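Local coordinates for replicative DNA helicase (Mycobacterium chimaera, PDB 6RIY), which is an intein of the Hedgehog/intein fold that in its natural form probably excises itself from the helicase precursor by protein splicing, at residues Thr6-Pro11 with Thr15-Val20; Arg123-Asp128 with His132-Gly137. All blocks are in the same frame, centred on the assembly; numbering follows the deposited sequence.

Contact 1 of 2, residues Thr6-Pro11 with Thr15-Val20; sequences TPLPTP and TTMGDV
L8 meets T15 as an antiparallel hydrogen-bonded pair, and the buried side of the contact is the one where L8 meets M17 and V20. T15 N donates to L8 O at 2.9 Å, almost straight at 175°. The return bond from L8 N to T15 O is also present, though it refines so short that its length is doubtful. Two residues along, past the P7/T16 pair, M17 N reaches T6 O (2.9 Å) in the plane of that carbonyl. CA-H...O contacts from P7 CA to T15 O and from T16 CA to T6 O add to these backbone bonds. With CG anti to the carbonyl carbon (chi1 -52°) and an extended chi2 (176°), L8 brings CD1 to V20 CG2 at 3.8 Å, the two side chains crossing at about a right angle, and to 4.0 Å from the backbone atom M17 CA. These contacts close a beta hairpin, strands 7-9 and 14-16, within the all-beta intein fold; Y134, A136 and L26 also press on L8. The outer side is looser. P7 and T16, a non-hydrogen-bonded pair, are partly exposed; P7 CB stays 4.3 Å from T15 O, and T16 CB 3.9 Å from T6 O. Toward the turn, T10 OG1 is bonded by G13 N.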
# COMPACT_ATOMS: atom_id res chain seq x y z
N THR A 6 -2.12 -8.06 4.60
CA THR A 6 -2.77 -7.15 3.67
C THR A 6 -3.13 -7.90 2.40
O THR A 6 -2.25 -8.49 1.77
CB THR A 6 -1.87 -5.97 3.30
OG1 THR A 6 -1.39 -5.31 4.48
CG2 THR A 6 -2.66 -4.97 2.45
N PRO A 7 -4.40 -7.94 2.01
CA PRO A 7 -4.75 -8.56 0.73
C PRO A 7 -4.38 -7.63 -0.42
O PRO A 7 -4.62 -6.42 -0.36
CB PRO A 7 -6.27 -8.75 0.83
CG PRO A 7 -6.72 -7.64 1.73
CD PRO A 7 -5.58 -7.39 2.71
N LEU A 8 -3.77 -8.21 -1.45
CA LEU A 8 -3.38 -7.47 -2.65
C LEU A 8 -4.07 -8.06 -3.86
O LEU A 8 -4.02 -9.28 -4.05
CB LEU A 8 -1.85 -7.53 -2.85
CG LEU A 8 -1.00 -7.14 -1.65
CD1 LEU A 8 0.48 -7.34 -1.97
CD2 LEU A 8 -1.27 -5.69 -1.28
N PRO A 9 -4.69 -7.25 -4.72
CA PRO A 9 -5.30 -7.81 -5.93
C PRO A 9 -4.24 -8.23 -6.92
O PRO A 9 -3.18 -7.61 -7.05
CB PRO A 9 -6.14 -6.65 -6.47
CG PRO A 9 -5.40 -5.45 -6.04
CD PRO A 9 -4.82 -5.78 -4.67
N THR A 10 -4.52 -9.30 -7.65
CA THR A 10 -3.68 -9.81 -8.72
C THR A 10 -4.53 -9.96 -9.96
O THR A 10 -5.76 -9.85 -9.89
CB THR A 10 -3.06 -11.16 -8.33
OG1 THR A 10 -4.08 -12.15 -8.31
CG2 THR A 10 -2.41 -11.06 -6.96
N PRO A 11 -3.92 -10.22 -11.12
CA PRO A 11 -4.74 -10.44 -12.33
C PRO A 11 -5.74 -11.58 -12.19
O PRO A 11 -6.81 -11.52 -12.80
CB PRO A 11 -3.69 -10.72 -13.41
CG PRO A 11 -2.49 -10.01 -12.97
CD PRO A 11 -2.49 -10.11 -11.46
N THR A 15 -3.98 -12.06 -3.27
CA THR A 15 -2.86 -12.63 -2.52
C THR A 15 -2.59 -11.76 -1.31
O THR A 15 -2.99 -10.59 -1.26
CB THR A 15 -1.58 -12.73 -3.38
OG1 THR A 15 -0.62 -13.57 -2.72
CG2 THR A 15 -0.97 -11.36 -3.62
N THR A 16 -1.93 -12.34 -0.31
CA THR A 16 -1.51 -11.52 0.82
C THR A 16 -0.09 -11.02 0.58
O THR A 16 0.69 -11.63 -0.15
CB THR A 16 -1.55 -12.30 2.13
OG1 THR A 16 -0.71 -13.45 2.01
CG2 THR A 16 -2.98 -12.75 2.47
N MET A 17 0.24 -9.91 1.24
CA MET A 17 1.62 -9.44 1.19
C MET A 17 2.58 -10.53 1.66
O MET A 17 3.68 -10.68 1.12
CB MET A 17 1.77 -8.17 2.04
CG MET A 17 3.19 -7.69 2.22
SD MET A 17 4.01 -7.34 0.65
CE MET A 17 3.59 -5.60 0.47
N GLY A 18 2.16 -11.34 2.64
CA GLY A 18 3.05 -12.39 3.12
C GLY A 18 3.37 -13.45 2.08
O GLY A 18 4.41 -14.11 2.16
N ASP A 19 2.49 -13.64 1.11
CA ASP A 19 2.63 -14.66 0.09
C ASP A 19 3.27 -14.15 -1.20
O ASP A 19 3.35 -14.90 -2.17
CB ASP A 19 1.26 -15.28 -0.23
CG ASP A 19 0.94 -16.48 0.63
OD1 ASP A 19 1.82 -16.94 1.38
OD2 ASP A 19 -0.20 -16.97 0.55
N VAL A 20 3.72 -12.90 -1.24
CA VAL A 20 4.29 -12.35 -2.47
C VAL A 20 5.73 -12.82 -2.63
O VAL A 20 6.52 -12.77 -1.68
CB VAL A 20 4.23 -10.81 -2.46
CG1 VAL A 20 4.96 -10.26 -3.66
CG2 VAL A 20 2.80 -10.35 -2.46

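Contact 2 of 2, residues Arg123-Asp128 with His132-Gly137; sequences RCVEVD and HLYLAG
V125 and Y134 make the closest approach between strands 122-127 and 133-136, and it is apolar. V125 CG2 lies 3.5 Å from Y134 CE1 and 3.7 Å from Y134 CZ, approaching the ring obliquely. Y134 takes the torsion that sets CG between its backbone N and carbonyl carbon (chi1 65°), and the ring extends from its own strand to the valines. V127 adds a more distant contact, its CG1 standing 4.5 Å from Y134 CD1. The other branch of V127, CG2, lies over the turn into the second strand, 3.8 Å from L133 O; that carbonyl has a polar partner in N129 ND2. Direct hydrogen bonds between the segments are absent, and the axes of strands 125-127 and 133-136 approach to 7.8 Å with 124° between their N-to-C directions, so this is side-chain packing between separate sheets, not strand pairing. The polar link is made by water: a molecule at the ring edge, in its plane, hydrogen-bonds to Y134 OH at 3.0 Å and accepts a weak hydrogen bond from V125 N at 3.4 Å. H132 is held at the turn by N129 O on its ND1. With the valines packed on ring carbons, the buried hydroxyl is thus satisfied by water, without a direct protein bond across the contact.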
# COMPACT_ATOMS: atom_id res chain seq x y z
N ARG A 123 6.33 -6.28 5.26
CA ARG A 123 7.25 -6.53 4.15
C ARG A 123 7.13 -5.42 3.11
O ARG A 123 6.05 -4.86 2.93
CB ARG A 123 6.95 -7.84 3.41
CG ARG A 123 7.28 -9.13 4.11
CD ARG A 123 6.86 -10.31 3.21
NE ARG A 123 7.85 -10.59 2.18
CZ ARG A 123 7.60 -11.28 1.07
NH1 ARG A 123 6.38 -11.74 0.82
NH2 ARG A 123 8.57 -11.49 0.20
N CYS A 124 8.22 -5.18 2.38
CA CYS A 124 8.21 -4.31 1.20
C CYS A 124 8.38 -5.11 -0.08
O CYS A 124 9.06 -6.14 -0.11
CB CYS A 124 9.32 -3.26 1.25
SG CYS A 124 9.26 -2.14 2.62
N VAL A 125 7.79 -4.59 -1.16
CA VAL A 125 8.01 -5.10 -2.50
C VAL A 125 8.51 -3.95 -3.37
O VAL A 125 8.26 -2.78 -3.09
CB VAL A 125 6.73 -5.71 -3.12
CG1 VAL A 125 6.22 -6.87 -2.27
CG2 VAL A 125 5.64 -4.63 -3.26
N GLU A 126 9.22 -4.30 -4.43
CA GLU A 126 9.47 -3.37 -5.52
C GLU A 126 8.81 -3.92 -6.78
O GLU A 126 8.79 -5.13 -6.99
CB GLU A 126 10.97 -3.16 -5.73
CG GLU A 126 11.71 -2.80 -4.45
CD GLU A 126 13.16 -2.43 -4.67
OE1 GLU A 126 13.45 -1.71 -5.65
OE2 GLU A 126 14.01 -2.87 -3.87
N VAL A 127 8.26 -3.04 -7.61
CA VAL A 127 7.52 -3.47 -8.79
C VAL A 127 8.10 -2.79 -10.02
O VAL A 127 8.84 -1.81 -9.94
CB VAL A 127 6.02 -3.18 -8.66
CG1 VAL A 127 5.42 -4.07 -7.56
CG2 VAL A 127 5.79 -1.72 -8.35
N ASP A 128 7.77 -3.34 -11.19
CA ASP A 128 8.47 -2.99 -12.42
C ASP A 128 7.78 -1.88 -13.21
O ASP A 128 8.04 -1.73 -14.40
CB ASP A 128 8.68 -4.23 -13.29
CG ASP A 128 7.43 -4.66 -14.03
OD1 ASP A 128 6.31 -4.24 -13.66
OD2 ASP A 128 7.57 -5.44 -14.99
N HIS A 132 6.33 3.21 -9.62
CA HIS A 132 6.50 2.49 -8.35
C HIS A 132 5.19 2.40 -7.58
O HIS A 132 5.15 2.61 -6.36
CB HIS A 132 7.56 3.15 -7.45
CG HIS A 132 8.91 3.30 -8.08
ND1 HIS A 132 9.21 2.88 -9.36
CD2 HIS A 132 10.06 3.83 -7.59
CE1 HIS A 132 10.47 3.15 -9.63
NE2 HIS A 132 11.01 3.73 -8.58
N LEU A 133 4.09 2.09 -8.27
CA LEU A 133 2.79 2.00 -7.63
C LEU A 133 2.20 0.60 -7.77
O LEU A 133 2.38 -0.06 -8.79
CB LEU A 133 1.81 3.02 -8.23
CG LEU A 133 2.11 4.47 -7.90
CD1 LEU A 133 1.20 5.38 -8.70
CD2 LEU A 133 1.94 4.73 -6.41
N TYR A 134 1.44 0.18 -6.75
CA TYR A 134 0.66 -1.04 -6.85
C TYR A 134 -0.60 -0.86 -6.01
O TYR A 134 -0.67 0.03 -5.16
CB TYR A 134 1.45 -2.30 -6.42
CG TYR A 134 1.89 -2.38 -4.96
CD1 TYR A 134 3.06 -1.77 -4.54
CD2 TYR A 134 1.15 -3.09 -4.01
CE1 TYR A 134 3.48 -1.84 -3.23
CE2 TYR A 134 1.55 -3.17 -2.69
CZ TYR A 134 2.73 -2.54 -2.31
OH TYR A 134 3.17 -2.61 -1.00
N LEU A 135 -1.60 -1.70 -6.27
CA LEU A 135 -2.87 -1.59 -5.55
C LEU A 135 -2.87 -2.47 -4.31
O LEU A 135 -2.35 -3.59 -4.34
CB LEU A 135 -4.04 -2.00 -6.45
CG LEU A 135 -4.11 -1.28 -7.79
CD1 LEU A 135 -5.38 -1.69 -8.55
CD2 LEU A 135 -4.08 0.23 -7.53
N ALA A 136 -3.48 -1.98 -3.23
CA ALA A 136 -3.46 -2.72 -1.97
C ALA A 136 -4.79 -2.60 -1.24
O ALA A 136 -5.48 -1.58 -1.33
CB ALA A 136 -2.35 -2.23 -1.05
N GLY A 137 -5.12 -3.64 -0.47
CA GLY A 137 -6.32 -3.64 0.33
C GLY A 137 -7.54 -4.02 -0.49
O GLY A 137 -7.53 -4.05 -1.72
O HOH W 1 6.00 -1.81 -0.36

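How the contacts relate
The two contacts lie with centres about 10 Å apart and pack directly on each other. R123, which takes little part in contact 2, spans to the end of contact 1: its NH1 is 2.7 Å from V20 O in a probable hydrogen bond, with a weak one to M17 O. At the other end, G137 N probably bonds to P7 O at 2.8 Å, joining the residue after strand 133-136 to the hairpin. Between these polar ties Y134 bridges the hydrophobic layers, touching L8 and M17. Contact 2 touches both chain termini, where splicing chemistry is expected: V125 is backbone hydrogen-bonded to A146, part of the engineered C-terminal Ala-Ala, C124 touches A1, and H132 O accepts from H144 ND1.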